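Local coordinates for protein hydroquinone dioxygenase small subunit (Pseudomonas sp., PDB 4ZXA) that forms the small, cupin-type subunit of a two-subunit hydroquinone 1,2-dioxygenase, an iron(II)-dependent enzyme that probably cleaves the aromatic ring of hydroquinone, at residues A[23-28]-A[33-38]; A[50-55]-A[136-141]. All blocks are in the same frame, centred on the assembly; numbering follows the deposited sequence.

Contact 1 (A[23-28]-A[33-38])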
ATOM      1  N   GLY A  23     -24.453  -2.362  12.665  1.00 29.68           N
ATOM      2  CA  GLY A  23     -23.285  -2.904  12.006  1.00 26.13           C
ATOM      3  C   GLY A  23     -23.126  -4.358  12.377  1.00 28.43           C
ATOM      4  O   GLY A  23     -24.065  -4.986  12.853  1.00 33.25           O
ATOM      5  N   THR A  24     -21.926  -4.883  12.163  1.00 25.66           N
ATOM      6  CA  THR A  24     -21.623  -6.280  12.428  1.00 29.96           C
ATOM      7  C   THR A  24     -20.218  -6.480  13.016  1.00 32.95           C
ATOM      8  O   THR A  24     -19.237  -5.853  12.589  1.00 26.05           O
ATOM      9  CB  THR A  24     -21.721  -7.109  11.140  1.00 28.01           C
ATOM     10  OG1 THR A  24     -20.756  -6.625  10.196  1.00 28.44           O
ATOM     11  CG2 THR A  24     -23.123  -6.983  10.538  1.00 28.60           C
ATOM     12  N   VAL A  25     -20.131  -7.362  14.001  1.00 29.37           N
ATOM     13  CA  VAL A  25     -18.849  -7.813  14.497  1.00 25.46           C
ATOM     14  C   VAL A  25     -18.600  -9.215  13.967  1.00 28.71           C
ATOM     15  O   VAL A  25     -19.219 -10.178  14.412  1.00 33.29           O
ATOM     16  CB  VAL A  25     -18.797  -7.809  16.044  1.00 27.73           C
ATOM     17  CG1 VAL A  25     -17.619  -8.641  16.544  1.00 24.47           C
ATOM     18  CG2 VAL A  25     -18.709  -6.379  16.579  1.00 23.03           C
ATOM     19  N   GLU A  26     -17.705  -9.322  12.999  1.00 29.13           N
ATOM     20  CA  GLU A  26     -17.315 -10.618  12.452  1.00 36.40           C
ATOM     21  C   GLU A  26     -16.102 -11.174  13.214  1.00 33.43           C
ATOM     22  O   GLU A  26     -14.988 -10.665  13.089  1.00 24.29           O
ATOM     23  CB  GLU A  26     -16.992 -10.478  10.956  1.00 36.62           C
ATOM     24  CG  GLU A  26     -16.439 -11.739  10.297  1.00 38.93           C
ATOM     25  CD  GLU A  26     -15.745 -11.455   8.962  1.00 47.66           C
ATOM     26  OE1 GLU A  26     -16.218 -10.554   8.217  1.00 47.69           O
ATOM     27  OE2 GLU A  26     -14.720 -12.126   8.668  1.00 44.71           O
ATOM     28  N   ILE A  27     -16.326 -12.218  14.003  1.00 28.32           N
ATOM     29  CA  ILE A  27     -15.263 -12.827  14.786  1.00 22.77           C
ATOM     30  C   ILE A  27     -14.459 -13.838  13.983  1.00 34.29           C
ATOM     31  O   ILE A  27     -15.023 -14.736  13.360  1.00 40.51           O
ATOM     32  CB  ILE A  27     -15.847 -13.550  15.996  1.00 28.08           C
ATOM     33  CG1 ILE A  27     -16.546 -12.550  16.922  1.00 27.43           C
ATOM     34  CG2 ILE A  27     -14.762 -14.336  16.727  1.00 27.64           C
ATOM     35  CD1 ILE A  27     -15.597 -11.550  17.553  1.00 29.41           C
ATOM     36  N   ILE A  28     -13.138 -13.679  13.979  1.00 33.64           N
ATOM     37  CA  ILE A  28     -12.242 -14.704  13.455  1.00 32.71           C
ATOM     38  C   ILE A  28     -11.735 -15.543  14.621  1.00 34.26           C
ATOM     39  O   ILE A  28     -11.662 -16.763  14.534  1.00 37.29           O
ATOM     40  CB  ILE A  28     -11.000 -14.102  12.744  1.00 36.40           C
ATOM     41  CG1 ILE A  28     -11.401 -13.030  11.720  1.00 29.54           C
ATOM     42  CG2 ILE A  28     -10.142 -15.216  12.121  1.00 30.44           C
ATOM     43  CD1 ILE A  28     -12.424 -13.486  10.720  1.00 43.71           C
ATOM     44  N   ARG A  33     -18.418 -10.407  22.724  1.00 32.52           N
ATOM     45  CA  ARG A  33     -18.503  -9.800  24.056  1.00 32.00           C
ATOM     46  C   ARG A  33     -17.494  -8.679  24.263  1.00 28.41           C
ATOM     47  O   ARG A  33     -17.814  -7.616  24.780  1.00 29.98           O
ATOM     48  CB  ARG A  33     -18.150 -10.849  25.108  1.00 35.29           C
ATOM     49  CG  ARG A  33     -19.281 -11.643  25.649  1.00 38.63           C
ATOM     50  CD  ARG A  33     -18.955 -12.060  27.065  1.00 44.74           C
ATOM     51  NE  ARG A  33     -17.883 -13.050  27.145  1.00 48.96           N
ATOM     52  CZ  ARG A  33     -16.910 -13.033  28.054  1.00 46.97           C
ATOM     53  NH1 ARG A  33     -16.849 -12.057  28.962  1.00 36.98           N
ATOM     54  NH2 ARG A  33     -15.990 -13.993  28.051  1.00 44.15           N
ATOM     55  N   HIS A  34     -16.250  -8.953  23.892  1.00 26.40           N
ATOM     56  CA  HIS A  34     -15.147  -8.077  24.253  1.00 32.07           C
ATOM     57  C   HIS A  34     -15.314  -6.657  23.705  1.00 29.38           C
ATOM     58  O   HIS A  34     -14.740  -5.715  24.248  1.00 28.51           O
ATOM     59  CB  HIS A  34     -13.803  -8.703  23.840  1.00 27.26           C
ATOM     60  CG  HIS A  34     -13.481  -9.981  24.561  1.00 30.51           C
ATOM     61  ND1 HIS A  34     -12.830 -11.040  23.956  1.00 35.68           N
ATOM     62  CD2 HIS A  34     -13.719 -10.372  25.839  1.00 28.86           C
ATOM     63  CE1 HIS A  34     -12.687 -12.024  24.826  1.00 35.11           C
ATOM     64  NE2 HIS A  34     -13.217 -11.646  25.975  1.00 32.51           N
ATOM     65  N   TYR A  35     -16.128  -6.503  22.660  1.00 24.47           N
ATOM     66  CA  TYR A  35     -16.245  -5.224  21.951  1.00 25.07           C
ATOM     67  C   TYR A  35     -17.420  -4.360  22.399  1.00 23.03           C
ATOM     68  O   TYR A  35     -17.684  -3.317  21.799  1.00 22.96           O
ATOM     69  CB  TYR A  35     -16.304  -5.448  20.429  1.00 24.15           C
ATOM     70  CG  TYR A  35     -15.093  -6.176  19.912  1.00 23.04           C
ATOM     71  CD1 TYR A  35     -13.928  -5.493  19.619  1.00 19.77           C
ATOM     72  CD2 TYR A  35     -15.101  -7.558  19.756  1.00 25.13           C
ATOM     73  CE1 TYR A  35     -12.795  -6.169  19.165  1.00 26.41           C
ATOM     74  CE2 TYR A  35     -13.974  -8.246  19.304  1.00 24.13           C
ATOM     75  CZ  TYR A  35     -12.825  -7.541  19.013  1.00 24.27           C
ATOM     76  OH  TYR A  35     -11.709  -8.191  18.561  1.00 24.61           O
ATOM     77  N   ALA A  36     -18.120  -4.790  23.445  1.00 21.18           N
ATOM     78  CA  ALA A  36     -19.284  -4.051  23.954  1.00 24.86           C
ATOM     79  C   ALA A  36     -20.061  -3.347  22.835  1.00 20.95           C
ATOM     80  O   ALA A  36     -20.290  -2.148  22.878  1.00 19.47           O
ATOM     81  CB  ALA A  36     -18.856  -3.047  25.032  1.00 19.94           C
ATOM     82  N   PHE A  37     -20.456  -4.117  21.831  1.00 25.36           N
ATOM     83  CA  PHE A  37     -20.966  -3.569  20.577  1.00 24.70           C
ATOM     84  C   PHE A  37     -22.479  -3.368  20.585  1.00 27.22           C
ATOM     85  O   PHE A  37     -23.234  -4.341  20.542  1.00 30.53           O
ATOM     86  CB  PHE A  37     -20.589  -4.506  19.434  1.00 25.00           C
ATOM     87  CG  PHE A  37     -20.693  -3.878  18.078  1.00 28.79           C
ATOM     88  CD1 PHE A  37     -19.606  -3.223  17.522  1.00 22.86           C
ATOM     89  CD2 PHE A  37     -21.880  -3.947  17.351  1.00 29.85           C
ATOM     90  CE1 PHE A  37     -19.694  -2.641  16.259  1.00 28.80           C
ATOM     91  CE2 PHE A  37     -21.982  -3.370  16.090  1.00 28.62           C
ATOM     92  CZ  PHE A  37     -20.887  -2.717  15.540  1.00 30.23           C
ATOM     93  N   SER A  38     -22.923  -2.119  20.639  1.00 24.65           N
ATOM     94  CA  SER A  38     -24.352  -1.833  20.537  1.00 26.98           C
ATOM     95  C   SER A  38     -24.631  -0.771  19.477  1.00 25.57           C
ATOM     96  O   SER A  38     -23.737  -0.363  18.748  1.00 24.80           O
ATOM     97  CB  SER A  38     -24.912  -1.388  21.886  1.00 26.24           C
ATOM     98  OG  SER A  38     -24.469  -0.086  22.213  1.00 26.74           O
TER

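Contact 2 (A[50-55]-A[136-141])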
ATOM      1  N   TYR A  50     -36.245   8.635  28.477  1.00 33.27           N
ATOM      2  CA  TYR A  50     -35.253   9.296  29.328  1.00 30.18           C
ATOM      3  C   TYR A  50     -34.534   8.396  30.324  1.00 26.45           C
ATOM      4  O   TYR A  50     -33.875   8.871  31.239  1.00 24.65           O
ATOM      5  CB  TYR A  50     -35.864  10.516  30.016  1.00 27.64           C
ATOM      6  CG  TYR A  50     -36.307  11.563  29.023  1.00 36.32           C
ATOM      7  CD1 TYR A  50     -35.369  12.296  28.288  1.00 29.41           C
ATOM      8  CD2 TYR A  50     -37.660  11.809  28.800  1.00 35.67           C
ATOM      9  CE1 TYR A  50     -35.768  13.256  27.374  1.00 34.76           C
ATOM     10  CE2 TYR A  50     -38.068  12.771  27.886  1.00 34.63           C
ATOM     11  CZ  TYR A  50     -37.121  13.493  27.172  1.00 35.86           C
ATOM     12  OH  TYR A  50     -37.534  14.450  26.262  1.00 36.46           O
ATOM     13  N   GLU A  51     -34.669   7.091  30.138  1.00 26.64           N
ATOM     14  CA  GLU A  51     -33.837   6.143  30.852  1.00 26.09           C
ATOM     15  C   GLU A  51     -32.400   6.361  30.342  1.00 29.49           C
ATOM     16  O   GLU A  51     -32.126   6.212  29.149  1.00 28.25           O
ATOM     17  CB  GLU A  51     -34.299   4.725  30.532  1.00 21.74           C
ATOM     18  CG  GLU A  51     -33.848   3.670  31.505  1.00 23.06           C
ATOM     19  CD  GLU A  51     -34.151   2.276  30.987  1.00 35.36           C
ATOM     20  OE1 GLU A  51     -34.966   2.159  30.039  1.00 37.81           O
ATOM     21  OE2 GLU A  51     -33.570   1.298  31.509  1.00 34.51           O
ATOM     22  N   LYS A  52     -31.492   6.727  31.238  1.00 24.83           N
ATOM     23  CA  LYS A  52     -30.106   6.996  30.860  1.00 28.32           C
ATOM     24  C   LYS A  52     -29.297   5.697  30.673  1.00 23.55           C
ATOM     25  O   LYS A  52     -28.691   5.194  31.607  1.00 27.60           O
ATOM     26  CB  LYS A  52     -29.471   7.938  31.889  1.00 23.56           C
ATOM     27  CG  LYS A  52     -30.271   9.256  32.085  1.00 25.52           C
ATOM     28  CD  LYS A  52     -29.738  10.095  33.274  1.00 29.38           C
ATOM     29  CE  LYS A  52     -28.806  11.218  32.822  1.00 31.02           C
ATOM     30  NZ  LYS A  52     -29.567  12.366  32.155  1.00 36.90           N
ATOM     31  N   VAL A  53     -29.301   5.144  29.465  1.00 24.51           N
ATOM     32  CA  VAL A  53     -28.711   3.823  29.268  1.00 26.10           C
ATOM     33  C   VAL A  53     -27.252   3.983  28.915  1.00 30.66           C
ATOM     34  O   VAL A  53     -26.912   4.608  27.899  1.00 27.79           O
ATOM     35  CB  VAL A  53     -29.413   2.984  28.144  1.00 30.40           C
ATOM     36  CG1 VAL A  53     -28.693   1.645  27.955  1.00 24.23           C
ATOM     37  CG2 VAL A  53     -30.904   2.755  28.455  1.00 22.82           C
ATOM     38  N   VAL A  54     -26.389   3.441  29.767  1.00 27.02           N
ATOM     39  CA  VAL A  54     -24.965   3.464  29.504  1.00 26.10           C
ATOM     40  C   VAL A  54     -24.642   2.581  28.298  1.00 26.43           C
ATOM     41  O   VAL A  54     -24.952   1.385  28.295  1.00 21.98           O
ATOM     42  CB  VAL A  54     -24.167   2.971  30.717  1.00 26.52           C
ATOM     43  CG1 VAL A  54     -22.663   3.028  30.429  1.00 21.51           C
ATOM     44  CG2 VAL A  54     -24.545   3.781  31.970  1.00 23.79           C
ATOM     45  N   VAL A  55     -24.011   3.184  27.289  1.00 24.14           N
ATOM     46  CA  VAL A  55     -23.556   2.465  26.097  1.00 26.45           C
ATOM     47  C   VAL A  55     -22.037   2.523  25.978  1.00 28.96           C
ATOM     48  O   VAL A  55     -21.439   1.776  25.210  1.00 30.05           O
ATOM     49  CB  VAL A  55     -24.232   2.994  24.802  1.00 24.86           C
ATOM     50  CG1 VAL A  55     -25.729   2.678  24.838  1.00 28.01           C
ATOM     51  CG2 VAL A  55     -24.033   4.489  24.657  1.00 22.77           C
ATOM     52  N   SER A 136     -26.653  24.000  37.004  1.00 32.18           N
ATOM     53  CA  SER A 136     -27.904  24.406  36.407  1.00 31.99           C
ATOM     54  C   SER A 136     -28.810  23.201  36.487  1.00 34.64           C
ATOM     55  O   SER A 136     -28.343  22.082  36.701  1.00 34.79           O
ATOM     56  CB  SER A 136     -27.700  24.823  34.962  1.00 30.02           C
ATOM     57  OG  SER A 136     -27.566  23.676  34.148  1.00 34.64           O
ATOM     58  N   ALA A 137     -30.111  23.430  36.369  1.00 34.61           N
ATOM     59  CA  ALA A 137     -31.034  22.323  36.181  1.00 34.81           C
ATOM     60  C   ALA A 137     -31.469  22.388  34.728  1.00 33.35           C
ATOM     61  O   ALA A 137     -31.575  23.478  34.154  1.00 31.80           O
ATOM     62  CB  ALA A 137     -32.220  22.439  37.112  1.00 34.87           C
ATOM     63  N   TYR A 138     -31.690  21.233  34.118  1.00 30.41           N
ATOM     64  CA  TYR A 138     -32.064  21.222  32.713  1.00 30.76           C
ATOM     65  C   TYR A 138     -33.126  20.172  32.456  1.00 29.85           C
ATOM     66  O   TYR A 138     -33.146  19.131  33.110  1.00 33.19           O
ATOM     67  CB  TYR A 138     -30.827  21.020  31.821  1.00 29.97           C
ATOM     68  CG  TYR A 138     -30.071  19.747  32.092  1.00 24.78           C
ATOM     69  CD1 TYR A 138     -29.063  19.708  33.040  1.00 27.77           C
ATOM     70  CD2 TYR A 138     -30.368  18.578  31.398  1.00 26.07           C
ATOM     71  CE1 TYR A 138     -28.361  18.534  33.295  1.00 29.67           C
ATOM     72  CE2 TYR A 138     -29.671  17.396  31.638  1.00 31.48           C
ATOM     73  CZ  TYR A 138     -28.665  17.374  32.589  1.00 32.06           C
ATOM     74  OH  TYR A 138     -27.967  16.200  32.850  1.00 27.54           O
ATOM     75  N   ARG A 139     -34.019  20.458  31.514  1.00 34.23           N
ATOM     76  CA  ARG A 139     -35.157  19.583  31.229  1.00 33.19           C
ATOM     77  C   ARG A 139     -35.333  19.412  29.722  1.00 30.61           C
ATOM     78  O   ARG A 139     -35.172  20.367  28.960  1.00 28.35           O
ATOM     79  CB  ARG A 139     -36.430  20.164  31.861  1.00 38.14           C
ATOM     80  CG  ARG A 139     -37.643  19.232  31.856  1.00 41.87           C
ATOM     81  CD  ARG A 139     -38.726  19.702  32.824  1.00 38.26           C
ATOM     82  NE  ARG A 139     -39.313  20.983  32.426  1.00 49.48           N
ATOM     83  CZ  ARG A 139     -40.428  21.493  32.955  1.00 49.40           C
ATOM     84  NH1 ARG A 139     -41.082  20.832  33.908  1.00 43.35           N
ATOM     85  NH2 ARG A 139     -40.894  22.663  32.533  1.00 40.31           N
ATOM     86  N   PHE A 140     -35.645  18.187  29.307  1.00 28.90           N
ATOM     87  CA  PHE A 140     -35.807  17.837  27.898  1.00 30.31           C
ATOM     88  C   PHE A 140     -37.286  17.788  27.471  1.00 40.88           C
ATOM     89  O   PHE A 140     -38.116  17.161  28.142  1.00 39.21           O
ATOM     90  CB  PHE A 140     -35.181  16.466  27.637  1.00 31.73           C
ATOM     91  CG  PHE A 140     -33.678  16.418  27.817  1.00 35.44           C
ATOM     92  CD1 PHE A 140     -32.853  17.352  27.212  1.00 37.34           C
ATOM     93  CD2 PHE A 140     -33.092  15.419  28.581  1.00 36.23           C
ATOM     94  CE1 PHE A 140     -31.478  17.289  27.372  1.00 37.40           C
ATOM     95  CE2 PHE A 140     -31.718  15.355  28.748  1.00 30.89           C
ATOM     96  CZ  PHE A 140     -30.913  16.287  28.145  1.00 31.15           C
ATOM     97  N   GLU A 141     -37.595  18.434  26.345  1.00 41.92           N
ATOM     98  CA  GLU A 141     -38.934  18.431  25.743  1.00 40.47           C
ATOM     99  C   GLU A 141     -38.907  17.815  24.349  1.00 39.61           C
ATOM    100  O   GLU A 141     -38.201  18.308  23.476  1.00 39.25           O
ATOM    101  CB  GLU A 141     -39.436  19.862  25.567  1.00 40.85           C
ATOM    102  CG  GLU A 141     -39.672  20.624  26.842  1.00 55.69           C
ATOM    103  CD  GLU A 141     -40.843  20.077  27.625  1.00 57.81           C
ATOM    104  OE1 GLU A 141     -41.520  19.141  27.123  1.00 53.33           O
ATOM    105  OE2 GLU A 141     -41.071  20.586  28.745  1.00 54.61           O
TER

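Contact 1 (A[23-28]-A[33-38])
A strand at the subunit interface, residues 24-27, meets the chain that follows it: Val25 lays a methyl on the ring of Phe37, beyond a short 3-10 turn at residues 33-35. Strand 24-27 pairs in an antiparallel ladder with a strand of a neighbouring large subunit, so the sheet runs on across the interface. CG2 of Val25 sits over one face of the Phe37 ring, 3.7 Å from its centroid and 25° off the normal, a CH-pi contact. It is displaced toward the rim, and its nearest ring atom is CD1 of Phe37 at 3.4 Å. The torsion of Val25 divides its branches: CG1 stands opposite the backbone N (chi1 164°) and turns to Tyr35, reaching its CD2 at 4.2 Å, while CG2 serves Phe37. Further along the strand, CD1 of Ile27 comes within 4.1 Å of Tyr35 CE2, the two side chains crossing at a slant. At the other end the Phe37 ring reaches the strand backbone, CE2 lying 4.0 Å from Gly23 C and CZ 4.1 Å from Thr24 N. The ring gets there because its CG lies trans to the backbone N (chi1 -163°). A hydrogen bond from Ala36 N to Arg33 O closes the turn between these two residues. Leu167, near the C-terminus, packs on both Val25 and Phe37, while Pro298 and Ile287 of the neighbouring large subunit pack on Tyr35 and Phe37, respectively. The side chains of 23-28 and 33-38 meet through apolar groups, which is consistent with cohesion by dispersion and by partial shielding of these groups from water, while the strand's backbone pairs with the large subunit.

Contact 2 (A[50-55]-A[136-141])
The rings of Tyr50 and Phe140 lie side by side without stacking, their planes only 9° from parallel and their centroids 5.8 Å apart. Both are buried in the interior of the cupin fold: Tyr50 just precedes strand 52-58 of one sheet, and Phe140 is on strand 136-142 of the other. Tyr50 brings the CE1 corner of its ring obliquely to the Phe140 side chain: CE1 lies 3.3 Å from Phe140 CB and 3.6 Å from Phe140 CD2. With CG of Tyr50 trans to its carbonyl carbon (chi1 -63°), the ring is carried across to Phe140 CB, and the CB atoms of both residues point toward the opposing segment. Val90 and Val92 of strand 89-97 also pack against Phe140, while Ala68 and Ser72 touch Tyr50. The phenol oxygen of Tyr50 is hydrogen-bonded to Gly70 O, which ties down the hydroxyl end of the ring in this buried setting. Two residues further on, Lys52 extends toward Tyr138, but its ammonium engages Phe75 in a cation-pi contact, and the Tyr138 hydroxyl is bonded to Glu81 and Gln150. Glu64 of strand 61-69 touches the Lys52 side chain. The approach of the two polar ends is loose, with Lys52 NZ 4.2 Å from Tyr138 OH.

Contact 1 and contact 2 lie in series along the chain, their centres about 27 Å apart, and they belong to the N-terminal arm and the cupin core, respectively. Contact 1, its centre about 22 Å from the centre of the chain, lies where the arm adds a strand to a large-subunit sheet; contact 2, its centre about 6 Å from the centre of the chain, spans the two sheets of the core. They nevertheless touch at one point, Ser38 OG of segment 33-38 lying 4.0 Å from Val55 CG1 of segment 50-55, which places the end of the interface segment beside strand 52-58.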